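Hemolysin BL lytic component L1 (Bacillus cereus, PDB 7NMQ) is a lytic component of the haemolysin BL enterotoxin and probably acts with its partner proteins to form pores in host cell membranes. Local coordinates at residues D25-T30 / K287-Y292; A171-L176 / Q278-L283; Q177-Q182 / S263-E268; V217-T222 / A226-V231. All blocks are in the same frame, centred on the assembly; numbering follows the deposited sequence. Where two conformers were deposited one is given.

Interaction 1 (D25-T30 / K287-Y292)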
loop_
_atom_site.group_PDB
_atom_site.type_symbol
_atom_site.label_atom_id
_atom_site.label_comp_id
_atom_site.label_asym_id
_atom_site.label_seq_id
_atom_site.Cartn_x
_atom_site.Cartn_y
_atom_site.Cartn_z
ATOM N N ASP A 25 0.738 6.070 -1.485
ATOM C CA ASP A 25 0.610 7.172 -2.471
ATOM C C ASP A 25 0.069 8.428 -1.773
ATOM O O ASP A 25 0.575 9.511 -2.028
ATOM C CB ASP A 25 -0.301 6.790 -3.629
ATOM C CG ASP A 25 0.336 5.941 -4.723
ATOM O OD1 ASP A 25 1.573 5.781 -4.739
ATOM O OD2 ASP A 25 -0.446 5.448 -5.566
ATOM N N LEU A 26 -0.974 8.282 -0.960
ATOM C CA LEU A 26 -1.597 9.426 -0.247
ATOM C C LEU A 26 -0.544 10.112 0.628
ATOM O O LEU A 26 -0.360 11.331 0.527
ATOM C CB LEU A 26 -2.770 8.976 0.627
ATOM C CG LEU A 26 -4.099 8.730 -0.080
ATOM C CD1 LEU A 26 -5.237 9.294 0.752
ATOM C CD2 LEU A 26 -4.108 9.331 -1.460
ATOM N N TYR A 27 0.108 9.353 1.490
ATOM C CA TYR A 27 1.084 9.923 2.437
ATOM C C TYR A 27 2.202 10.567 1.633
ATOM O O TYR A 27 2.608 11.712 1.959
ATOM C CB TYR A 27 1.684 8.838 3.331
ATOM C CG TYR A 27 0.768 8.306 4.389
ATOM C CD1 TYR A 27 -0.195 9.093 4.994
ATOM C CD2 TYR A 27 0.894 6.985 4.832
ATOM C CE1 TYR A 27 -1.050 8.578 5.963
ATOM C CE2 TYR A 27 0.048 6.470 5.802
ATOM C CZ TYR A 27 -0.913 7.264 6.389
ATOM O OH TYR A 27 -1.724 6.724 7.351
ATOM N N ALA A 28 2.725 9.924 0.594
ATOM C CA ALA A 28 3.852 10.511 -0.166
ATOM C C ALA A 28 3.411 11.832 -0.789
ATOM O O ALA A 28 4.162 12.846 -0.767
ATOM C CB ALA A 28 4.320 9.533 -1.204
ATOM N N LYS A 29 2.243 11.849 -1.388
ATOM C CA LYS A 29 1.795 13.063 -2.090
ATOM C C LYS A 29 1.588 14.185 -1.064
ATOM O O LYS A 29 1.819 15.375 -1.367
ATOM C CB LYS A 29 0.543 12.747 -2.889
ATOM C CG LYS A 29 0.834 11.946 -4.138
ATOM C CD LYS A 29 -0.386 11.290 -4.726
ATOM C CE LYS A 29 -0.069 10.430 -5.931
ATOM N NZ LYS A 29 0.131 11.262 -7.144
ATOM N N THR A 30 1.116 13.851 0.109
ATOM C CA THR A 30 0.859 14.828 1.166
ATOM C C THR A 30 2.204 15.426 1.605
ATOM O O THR A 30 2.346 16.672 1.717
ATOM C CB THR A 30 0.073 14.244 2.331
ATOM O OG1 THR A 30 -1.130 13.668 1.830
ATOM C CG2 THR A 30 -0.254 15.336 3.317
ATOM N N LYS A 287 4.850 14.795 11.669
ATOM C CA LYS A 287 5.415 13.770 12.564
ATOM C C LYS A 287 4.555 12.513 12.441
ATOM O O LYS A 287 5.107 11.399 12.356
ATOM C CB LYS A 287 5.405 14.327 13.981
ATOM C CG LYS A 287 5.974 13.389 15.012
ATOM C CD LYS A 287 6.110 14.059 16.358
ATOM C CE LYS A 287 4.817 14.508 16.968
ATOM N NZ LYS A 287 3.901 13.440 17.396
ATOM N N GLU A 288 3.258 12.685 12.482
ATOM C CA GLU A 288 2.350 11.537 12.467
ATOM C C GLU A 288 2.506 10.800 11.131
ATOM O O GLU A 288 2.622 9.561 11.110
ATOM C CB GLU A 288 0.924 11.966 12.741
ATOM C CG GLU A 288 0.727 12.525 14.144
ATOM C CD GLU A 288 1.211 11.522 15.208
ATOM O OE1 GLU A 288 0.739 10.356 15.221
ATOM O OE2 GLU A 288 2.165 11.858 15.942
ATOM N N THR A 289 2.489 11.532 10.038
ATOM C CA THR A 289 2.583 10.925 8.706
ATOM C C THR A 289 3.912 10.194 8.573
ATOM O O THR A 289 3.963 9.119 7.963
ATOM C CB THR A 289 2.372 11.952 7.607
ATOM O OG1 THR A 289 1.057 12.481 7.753
ATOM C CG2 THR A 289 2.574 11.318 6.249
ATOM N N LEU A 290 5.015 10.760 9.052
ATOM C CA LEU A 290 6.316 10.073 8.838
ATOM C C LEU A 290 6.307 8.721 9.553
ATOM O O LEU A 290 6.970 7.826 9.017
ATOM C CB LEU A 290 7.454 10.917 9.378
ATOM C CG LEU A 290 7.762 12.193 8.594
ATOM C CD1 LEU A 290 8.951 12.916 9.201
ATOM C CD2 LEU A 290 7.967 11.963 7.133
ATOM N N ALA A 291 5.685 8.589 10.713
ATOM C CA ALA A 291 5.575 7.303 11.432
ATOM C C ALA A 291 4.633 6.371 10.657
ATOM O O ALA A 291 5.011 5.219 10.448
ATOM C CB ALA A 291 5.098 7.480 12.845
ATOM N N TYR A 292 3.494 6.876 10.181
ATOM C CA TYR A 292 2.542 6.052 9.404
ATOM C C TYR A 292 3.238 5.514 8.143
ATOM O O TYR A 292 2.946 4.365 7.712
ATOM C CB TYR A 292 1.293 6.859 9.079
ATOM C CG TYR A 292 0.476 7.270 10.274
ATOM C CD1 TYR A 292 0.474 6.546 11.461
ATOM C CD2 TYR A 292 -0.417 8.303 10.165
ATOM C CE1 TYR A 292 -0.297 6.934 12.551
ATOM C CE2 TYR A 292 -1.190 8.703 11.248
ATOM C CZ TYR A 292 -1.160 8.008 12.443
ATOM O OH TYR A 292 -1.938 8.483 13.492
#
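Y27 of helix 10-33 carries the contact, its side chain running past T289 and ending against Y292, both on helix 275-325. The apolar part has two places of touch. Near the root of the tyrosine, T289 CG2 lies 3.8 Å from Y27 CD1 and almost as near to Y27 CB. At the far end, Y27 CZ comes within 3.5 Å of Y292 CB. CG of Y27 stands beside its own backbone N (chi1 -73°), and the ring lies past T289 with its hydroxyl end at Y292.

The two tyrosine rings are slid well apart: their planes are inclined by 29°, but the centroids are 6.0 Å apart, and little overlap results. Instead, the Y27 hydroxyl sits by the CB-CG-CD2 side of Y292, with Y27 OH 3.5 Å from Y292 CD2.

Polar groups beside this core are held from a third helix, 173-200. K188 hydrogen-bonds Y27 OH and also makes a cation-pi contact with Y292, tying the two aromatic residues to one ammonium group. R184 hydrogen-bonds T289 OG1, and T289 turns its methyl to Y27. On helix 10-33, L26 O accepts both T30 N and T30 OG1, the hydroxyl at 2.8 Å from L26 O and well above the carbonyl plane.

This is buried helix-helix packing in the long helical bundle of a ClyA-like toxin, with helix 173-200 filling one flank. L290 packs on helices 45-103 and 107-154, A28 on A66 and W69 of helix 45-103, while T30 packs against I219 and P228 of the hairpin.

Interaction 2 (A171-L176 / Q278-L283); sequences ATIPQL and QAVLSL
The CA atoms of I173 and V280 are 7.1 Å apart and those of L176 and L281 7.5 Å, where the first turn of helix 173-200 lies against helix 275-325. At this spacing the backbones are joined through their aliphatic side chains. L176 N is bonded to T172 O as the chain settles into its helix, whereas residues 278-283 belong to an established helix with regular bonds such as S282 N to Q278 O.

Two aliphatic pairs make up the interface. In the first, the branches of I173 spread round one methyl of V280: V280 CG2 is 3.6 Å from I173 CG2 and 3.7 Å from I173 CD1. The second methyl, V280 CG1, is nearer I173 CG2 than L176 and approaches L176 CD2 only loosely, at 4.4 Å.

In the second pair the side chains meet at about a right angle. L176 holds CG opposite its backbone N (chi1 -176°), extending the chain toward the other helix, and L176 CD1 comes to 3.8 Å from L281 CD2. L281 leaves its backbone obliquely but brings its isobutyl end across, so that L281 CG also lies 4.0 Å from L176 CD2. The whole contact is therefore dispersion packing, largely buried, as between helices of a ClyA-like bundle.

Other elements close round this hydrophobic seam. L166 of the short helix 161-169 packs on both I173 and V280, and T163 and A167 add to the cover of I173. L281 also touches T225 at the start of strand 225-230, while A279 rests on V37 and L39 of a loop.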
loop_
_atom_site.group_PDB
_atom_site.type_symbol
_atom_site.label_atom_id
_atom_site.label_comp_id
_atom_site.label_asym_id
_atom_site.label_seq_id
_atom_site.Cartn_x
_atom_site.Cartn_y
_atom_site.Cartn_z
ATOM N N ALA A 171 1.092 28.928 26.131
ATOM C CA ALA A 171 0.650 27.843 27.032
ATOM C C ALA A 171 -0.404 26.964 26.375
ATOM O O ALA A 171 -0.611 25.874 26.888
ATOM C CB ALA A 171 0.145 28.462 28.322
ATOM N N THR A 172 -1.031 27.403 25.285
ATOM C CA THR A 172 -2.089 26.621 24.619
ATOM C C THR A 172 -1.466 25.544 23.711
ATOM O O THR A 172 -2.223 24.719 23.217
ATOM C CB THR A 172 -3.021 27.532 23.823
ATOM O OG1 THR A 172 -2.227 28.323 22.940
ATOM C CG2 THR A 172 -3.861 28.411 24.724
ATOM N N ILE A 173 -0.179 25.596 23.411
ATOM C CA ILE A 173 0.469 24.694 22.416
ATOM C C ILE A 173 0.335 23.225 22.802
ATOM O O ILE A 173 0.017 22.422 21.919
ATOM C CB ILE A 173 1.894 25.147 22.108
ATOM C CG1 ILE A 173 1.775 26.348 21.169
ATOM C CG2 ILE A 173 2.741 24.025 21.522
ATOM C CD1 ILE A 173 3.047 26.973 20.774
ATOM N N PRO A 174 0.587 22.786 24.034
ATOM C CA PRO A 174 0.476 21.343 24.302
ATOM C C PRO A 174 -0.923 20.801 23.996
ATOM O O PRO A 174 -1.019 19.676 23.448
ATOM C CB PRO A 174 0.897 21.275 25.770
ATOM C CG PRO A 174 1.854 22.442 25.920
ATOM C CD PRO A 174 1.197 23.550 25.140
ATOM N N GLN A 175 -1.980 21.542 24.275
ATOM C CA GLN A 175 -3.365 21.058 24.050
ATOM C C GLN A 175 -3.583 20.981 22.533
ATOM O O GLN A 175 -4.210 20.028 22.043
ATOM C CB GLN A 175 -4.380 21.946 24.773
ATOM C CG GLN A 175 -5.830 21.540 24.591
ATOM C CD GLN A 175 -6.768 22.172 25.599
ATOM O OE1 GLN A 175 -6.468 23.172 26.263
ATOM N NE2 GLN A 175 -7.945 21.580 25.720
ATOM N N LEU A 176 -3.008 21.925 21.794
ATOM C CA LEU A 176 -3.154 21.935 20.325
ATOM C C LEU A 176 -2.447 20.710 19.738
ATOM O O LEU A 176 -3.030 20.008 18.863
ATOM C CB LEU A 176 -2.578 23.227 19.756
ATOM C CG LEU A 176 -2.773 23.389 18.260
ATOM C CD1 LEU A 176 -4.254 23.309 17.882
ATOM C CD2 LEU A 176 -2.155 24.691 17.764
ATOM N N GLN A 278 0.483 27.638 13.834
ATOM C CA GLN A 278 0.472 26.941 12.520
ATOM C C GLN A 278 1.665 25.993 12.429
ATOM O O GLN A 278 1.545 24.928 11.828
ATOM C CB GLN A 278 0.459 27.916 11.344
ATOM C CG GLN A 278 -0.888 28.559 11.173
ATOM C CD GLN A 278 -0.973 29.480 9.989
ATOM O OE1 GLN A 278 0.028 29.926 9.437
ATOM N NE2 GLN A 278 -2.192 29.772 9.601
ATOM N N ALA A 279 2.801 26.384 12.986
ATOM C CA ALA A 279 4.004 25.540 12.950
ATOM C C ALA A 279 3.753 24.309 13.817
ATOM O O ALA A 279 4.146 23.232 13.428
ATOM C CB ALA A 279 5.225 26.285 13.437
ATOM N N VAL A 280 3.168 24.465 14.982
ATOM C CA VAL A 280 2.859 23.283 15.830
ATOM C C VAL A 280 1.975 22.328 15.031
ATOM O O VAL A 280 2.196 21.102 15.045
ATOM C CB VAL A 280 2.188 23.709 17.131
ATOM C CG1 VAL A 280 1.664 22.502 17.889
ATOM C CG2 VAL A 280 3.161 24.529 17.937
ATOM N N LEU A 281 0.973 22.865 14.370
ATOM C CA LEU A 281 0.043 22.035 13.595
ATOM C C LEU A 281 0.809 21.318 12.501
ATOM O O LEU A 281 0.613 20.088 12.292
ATOM C CB LEU A 281 -1.062 22.913 13.022
ATOM C CG LEU A 281 -2.106 23.312 14.041
ATOM C CD1 LEU A 281 -2.976 24.422 13.539
ATOM C CD2 LEU A 281 -2.947 22.173 14.497
ATOM N N SER A 282 1.573 22.048 11.714
ATOM C CA SER A 282 2.183 21.439 10.518
ATOM C C SER A 282 3.236 20.419 10.957
ATOM O O SER A 282 3.312 19.360 10.323
ATOM C CB SER A 282 2.718 22.481 9.578
ATOM O OG SER A 282 3.788 23.181 10.140
ATOM N N LEU A 283 4.044 20.747 11.945
ATOM C CA LEU A 283 5.080 19.811 12.383
ATOM C C LEU A 283 4.450 18.577 13.002
ATOM O O LEU A 283 5.002 17.458 12.784
ATOM C CB LEU A 283 6.013 20.484 13.376
ATOM C CG LEU A 283 6.809 21.626 12.754
ATOM C CD1 LEU A 283 7.581 22.283 13.858
ATOM C CD2 LEU A 283 7.742 21.158 11.635
#

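Interaction 3 (Q177-Q182 / S263-E268); sequences QAEIEQ and SNKIGE
E181 OE2, two residues along helix 173-200 from E179, which meets K265 across the contact, forms a salt bridge with K287 NZ of helix 275-325. In one of the two conformers of Q177 a second donor joins it: Q177 NE2 then lies 2.9 Å from E181 OE2 and approaches it from the syn side, though 32° out of the carboxylate plane. Both donors would probably stabilise the negative charge; of the two, K287 alone joins this helix to another, since Q177 is on the same helix as E181.

The bond between the segments themselves is weaker. E179 is extended throughout and stretches toward helix 247-272, while K265 bends at chi2 (68°), and the two chains cross at about a right angle. E179 OE2 comes nearer to K265 CE (3.4 Å) than to K265 NZ (4.0 Å), so the salt bridge is a long one. Both residues are partly exposed, and solvent probably tempers the attraction.

Behind this rim lie the buried I180 and I266, without close contact between them. I180 also neighbours L269 of helix 247-272, and I266 packs on T225 and T227 of the hairpin. A charged pair at the surface over apolar residues inside is characteristic of packed amphipathic helices, here within the largely helical fold of a ClyA-like toxin.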
loop_
_atom_site.group_PDB
_atom_site.type_symbol
_atom_site.label_atom_id
_atom_site.label_comp_id
_atom_site.label_asym_id
_atom_site.label_seq_id
_atom_site.Cartn_x
_atom_site.Cartn_y
_atom_site.Cartn_z
ATOM N N GLN A 177 -1.217 20.455 20.174
ATOM C CA GLN A 177 -0.447 19.274 19.713
ATOM C C GLN A 177 -1.263 18.012 19.995
ATOM O O GLN A 177 -1.370 17.159 19.102
ATOM C CB GLN A 177 0.901 19.186 20.414
ATOM C CG GLN A 177 1.628 17.909 20.051
ATOM C CD GLN A 177 2.828 17.695 20.928
ATOM O OE1 GLN A 177 3.538 18.631 21.256
ATOM N NE2 GLN A 177 3.067 16.455 21.314
ATOM N N ALA A 178 -1.812 17.887 21.197
ATOM C CA ALA A 178 -2.545 16.661 21.600
ATOM C C ALA A 178 -3.787 16.533 20.718
ATOM O O ALA A 178 -4.118 15.404 20.319
ATOM C CB ALA A 178 -2.892 16.745 23.055
ATOM N N GLU A 179 -4.428 17.658 20.383
ATOM C CA GLU A 179 -5.674 17.644 19.565
ATOM C C GLU A 179 -5.338 17.107 18.175
ATOM O O GLU A 179 -6.063 16.250 17.659
ATOM C CB GLU A 179 -6.317 19.025 19.440
ATOM C CG GLU A 179 -7.627 19.049 18.687
ATOM C CD GLU A 179 -8.320 20.401 18.651
ATOM O OE1 GLU A 179 -7.766 21.376 19.183
ATOM O OE2 GLU A 179 -9.393 20.475 18.054
ATOM N N ILE A 180 -4.275 17.627 17.561
ATOM C CA ILE A 180 -3.850 17.129 16.218
ATOM C C ILE A 180 -3.588 15.626 16.287
ATOM O O ILE A 180 -4.100 14.901 15.449
ATOM C CB ILE A 180 -2.618 17.887 15.712
ATOM C CG1 ILE A 180 -3.000 19.344 15.443
ATOM C CG2 ILE A 180 -2.002 17.192 14.505
ATOM C CD1 ILE A 180 -4.286 19.501 14.656
ATOM N N GLU A 181 -2.771 15.197 17.242
ATOM C CA GLU A 181 -2.370 13.770 17.342
ATOM C C GLU A 181 -3.627 12.903 17.451
ATOM O O GLU A 181 -3.714 11.881 16.745
ATOM C CB GLU A 181 -1.466 13.549 18.558
ATOM C CG GLU A 181 -0.066 14.088 18.347
ATOM C CD GLU A 181 0.815 14.250 19.584
ATOM O OE1 GLU A 181 0.262 14.243 20.723
ATOM O OE2 GLU A 181 2.048 14.482 19.417
ATOM N N GLN A 182 -4.589 13.319 18.250
ATOM C CA GLN A 182 -5.856 12.564 18.382
ATOM C C GLN A 182 -6.626 12.551 17.060
ATOM O O GLN A 182 -7.148 11.494 16.681
ATOM C CB GLN A 182 -6.753 13.102 19.499
ATOM C CG GLN A 182 -7.981 12.223 19.743
ATOM C CD GLN A 182 -7.654 10.774 20.061
ATOM O OE1 GLN A 182 -7.192 10.440 21.147
ATOM N NE2 GLN A 182 -7.891 9.879 19.112
ATOM N N SER A 263 -10.257 16.137 8.045
ATOM C CA SER A 263 -9.447 16.998 7.141
ATOM C C SER A 263 -9.973 18.432 7.225
ATOM O O SER A 263 -9.159 19.349 7.303
ATOM C CB SER A 263 -9.480 16.486 5.744
ATOM O OG SER A 263 -8.843 15.227 5.728
ATOM N N ASN A 264 -11.281 18.606 7.222
ATOM C CA ASN A 264 -11.875 19.958 7.319
ATOM C C ASN A 264 -11.487 20.588 8.653
ATOM O O ASN A 264 -11.045 21.747 8.672
ATOM C CB ASN A 264 -13.387 19.858 7.144
ATOM C CG ASN A 264 -14.018 21.208 7.069
ATOM O OD1 ASN A 264 -14.195 21.870 8.090
ATOM N ND2 ASN A 264 -14.337 21.585 5.850
ATOM N N LYS A 265 -11.580 19.823 9.724
ATOM C CA LYS A 265 -11.263 20.339 11.068
ATOM C C LYS A 265 -9.799 20.762 11.148
ATOM O O LYS A 265 -9.480 21.804 11.781
ATOM C CB LYS A 265 -11.629 19.328 12.152
ATOM C CG LYS A 265 -11.271 19.740 13.584
ATOM C CD LYS A 265 -12.043 20.881 14.145
ATOM C CE LYS A 265 -11.701 21.107 15.602
ATOM N NZ LYS A 265 -12.235 22.395 16.074
ATOM N N ILE A 266 -8.895 19.973 10.588
ATOM C CA ILE A 266 -7.458 20.302 10.667
ATOM C C ILE A 266 -7.253 21.611 9.909
ATOM O O ILE A 266 -6.510 22.493 10.385
ATOM C CB ILE A 266 -6.603 19.155 10.101
ATOM C CG1 ILE A 266 -6.702 17.940 11.035
ATOM C CG2 ILE A 266 -5.190 19.629 9.828
ATOM C CD1 ILE A 266 -5.965 16.697 10.571
ATOM N N GLY A 267 -7.872 21.761 8.744
ATOM C CA GLY A 267 -7.758 23.026 8.002
ATOM C C GLY A 267 -8.301 24.185 8.804
ATOM O O GLY A 267 -7.686 25.285 8.763
ATOM N N GLU A 268 -9.401 23.995 9.513
ATOM C CA GLU A 268 -10.027 25.049 10.339
ATOM C C GLU A 268 -9.070 25.461 11.460
ATOM O O GLU A 268 -8.898 26.656 11.724
ATOM C CB GLU A 268 -11.341 24.571 10.943
ATOM C CG GLU A 268 -12.499 24.462 9.975
ATOM C CD GLU A 268 -13.839 24.189 10.650
ATOM O OE1 GLU A 268 -13.842 23.737 11.849
ATOM O OE2 GLU A 268 -14.885 24.432 10.000
#

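Interaction 4 (V217-T222 / A226-V231)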
loop_
_atom_site.group_PDB
_atom_site.type_symbol
_atom_site.label_atom_id
_atom_site.label_comp_id
_atom_site.label_asym_id
_atom_site.label_seq_id
_atom_site.Cartn_x
_atom_site.Cartn_y
_atom_site.Cartn_z
ATOM N N VAL A 217 -9.028 11.964 -4.709
ATOM C CA VAL A 217 -8.155 12.609 -3.692
ATOM C C VAL A 217 -7.725 13.987 -4.153
ATOM O O VAL A 217 -7.274 14.165 -5.290
ATOM C CB VAL A 217 -6.917 11.768 -3.363
ATOM C CG1 VAL A 217 -5.858 12.574 -2.646
ATOM C CG2 VAL A 217 -7.338 10.571 -2.550
ATOM N N VAL A 218 -7.849 14.939 -3.234
ATOM C CA VAL A 218 -7.225 16.269 -3.385
ATOM C C VAL A 218 -6.375 16.507 -2.136
ATOM O O VAL A 218 -6.731 15.998 -1.080
ATOM C CB VAL A 218 -8.271 17.374 -3.575
ATOM C CG1 VAL A 218 -8.947 17.230 -4.924
ATOM C CG2 VAL A 218 -9.261 17.522 -2.442
ATOM N N ILE A 219 -5.278 17.249 -2.280
ATOM C CA ILE A 219 -4.434 17.617 -1.113
ATOM C C ILE A 219 -4.613 19.125 -0.909
ATOM O O ILE A 219 -4.323 19.873 -1.862
ATOM C CB ILE A 219 -2.980 17.190 -1.349
ATOM C CG1 ILE A 219 -2.789 15.722 -1.802
ATOM C CG2 ILE A 219 -2.198 17.551 -0.088
ATOM C CD1 ILE A 219 -3.038 14.686 -0.807
ATOM N N VAL A 220 -5.084 19.557 0.260
ATOM C CA VAL A 220 -5.290 21.016 0.550
ATOM C C VAL A 220 -4.200 21.481 1.499
ATOM O O VAL A 220 -3.979 20.791 2.512
ATOM C CB VAL A 220 -6.702 21.332 1.095
ATOM C CG1 VAL A 220 -6.828 22.722 1.707
ATOM C CG2 VAL A 220 -7.717 21.172 -0.020
ATOM N N VAL A 221 -3.503 22.552 1.154
ATOM C CA VAL A 221 -2.477 23.121 2.063
ATOM C C VAL A 221 -3.091 24.393 2.671
ATOM O O VAL A 221 -3.456 25.329 1.926
ATOM C CB VAL A 221 -1.155 23.456 1.355
ATOM C CG1 VAL A 221 -0.091 23.932 2.337
ATOM C CG2 VAL A 221 -0.670 22.253 0.535
ATOM N N THR A 222 -3.177 24.400 3.987
ATOM C CA THR A 222 -3.686 25.535 4.812
ATOM C C THR A 222 -2.716 25.824 5.941
ATOM O O THR A 222 -2.433 24.895 6.662
ATOM C CB THR A 222 -4.972 25.137 5.536
ATOM O OG1 THR A 222 -5.913 24.641 4.593
ATOM C CG2 THR A 222 -5.583 26.298 6.282
ATOM N N ALA A 226 -0.453 20.324 4.894
ATOM C CA ALA A 226 -1.098 19.592 3.783
ATOM C C ALA A 226 -1.936 18.454 4.354
ATOM O O ALA A 226 -1.450 17.660 5.193
ATOM C CB ALA A 226 -0.055 19.103 2.819
ATOM N N THR A 227 -3.153 18.332 3.851
ATOM C CA THR A 227 -4.154 17.361 4.374
ATOM C C THR A 227 -4.920 16.816 3.176
ATOM O O THR A 227 -5.429 17.612 2.384
ATOM C CB THR A 227 -5.095 18.108 5.346
ATOM O OG1 THR A 227 -4.320 18.638 6.424
ATOM C CG2 THR A 227 -6.183 17.267 5.956
ATOM N N PRO A 228 -5.015 15.478 2.995
ATOM C CA PRO A 228 -5.850 14.934 1.940
ATOM C C PRO A 228 -7.334 14.937 2.292
ATOM O O PRO A 228 -7.703 14.893 3.443
ATOM C CB PRO A 228 -5.433 13.489 1.755
ATOM C CG PRO A 228 -4.572 13.194 2.906
ATOM C CD PRO A 228 -4.287 14.434 3.714
ATOM N N ALA A 229 -8.149 14.923 1.246
ATOM C CA ALA A 229 -9.593 14.676 1.334
ATOM C C ALA A 229 -10.032 13.924 0.087
ATOM O O ALA A 229 -9.346 13.994 -0.921
ATOM C CB ALA A 229 -10.327 15.986 1.424
ATOM N N VAL A 230 -11.136 13.199 0.207
ATOM C CA VAL A 230 -11.671 12.392 -0.917
ATOM C C VAL A 230 -12.960 13.050 -1.394
ATOM O O VAL A 230 -13.975 12.998 -0.709
ATOM C CB VAL A 230 -11.895 10.948 -0.474
ATOM C CG1 VAL A 230 -12.433 10.134 -1.609
ATOM C CG2 VAL A 230 -10.597 10.331 0.062
ATOM N N VAL A 231 -12.872 13.725 -2.529
ATOM C CA VAL A 231 -14.021 14.521 -3.037
ATOM C C VAL A 231 -15.220 13.611 -3.260
ATOM O O VAL A 231 -15.086 12.717 -4.106
ATOM C CB VAL A 231 -13.640 15.238 -4.326
ATOM C CG1 VAL A 231 -14.843 15.954 -4.900
ATOM C CG2 VAL A 231 -12.463 16.177 -4.110
#
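I219 leads from CB along two branches, both to the facing strand. CB divides into CG2, which lies 3.9 Å from A226 CB, and CG1, which passes on to the tip. With chi1 -50° and chi2 -71° the chain folds across toward its partner, and I219 CD1 ends 3.7 Å from P228 CB. On the same face, V221 CG2 also touches A226 CB, at 3.9 Å, and V217 meets V230.

Beneath them runs an antiparallel hairpin ladder. V218 with A229 and V220 with T227 are hydrogen-bonded pairs, each joined by two bonds of 2.9 Å between the N of one residue and the O of the other. P228 falls in a non-hydrogen-bonded pair with I219, where its lack of an N-H costs the ladder nothing. P228 CA instead offers a CA-H...O contact of 3.3 Å to V218 O. On the opposite face, V218 CG1 rests against V231 CG2 at 3.8 Å.

Both segments overlap stretches predicted to span the membrane as helices, yet here they are strands. Four inter-strand bonds, outward backbone groups met by side chains such as N260 and N285, and aliphatic faces are consistent with a membrane-seeking hairpin like the beta-tongue of ClyA-type toxins.

Overall arrangement
The four contacts close concentrically along the chain: interaction 4, the hairpin, is innermost, followed outward by interactions 3, 2 and 1. Interactions 2 and 3 share helix 173-200 and have centres about 10 Å apart; interactions 1 and 2 share helix 275-325, with centres about 19 Å apart. Interaction 4 lies about 12 Å from interaction 1 and 13 Å from interaction 3, centre to centre. T30 of helix 10-33 packs on I219, A226 and P228, and S263 OG probably hydrogen-bonds P228 O. The hairpin, which overlaps both predicted membrane-spanning stretches, is thus held among helices 10-33, 247-272 and 275-325, consistent with a soluble toxin that stores its membrane-active part against the bundle.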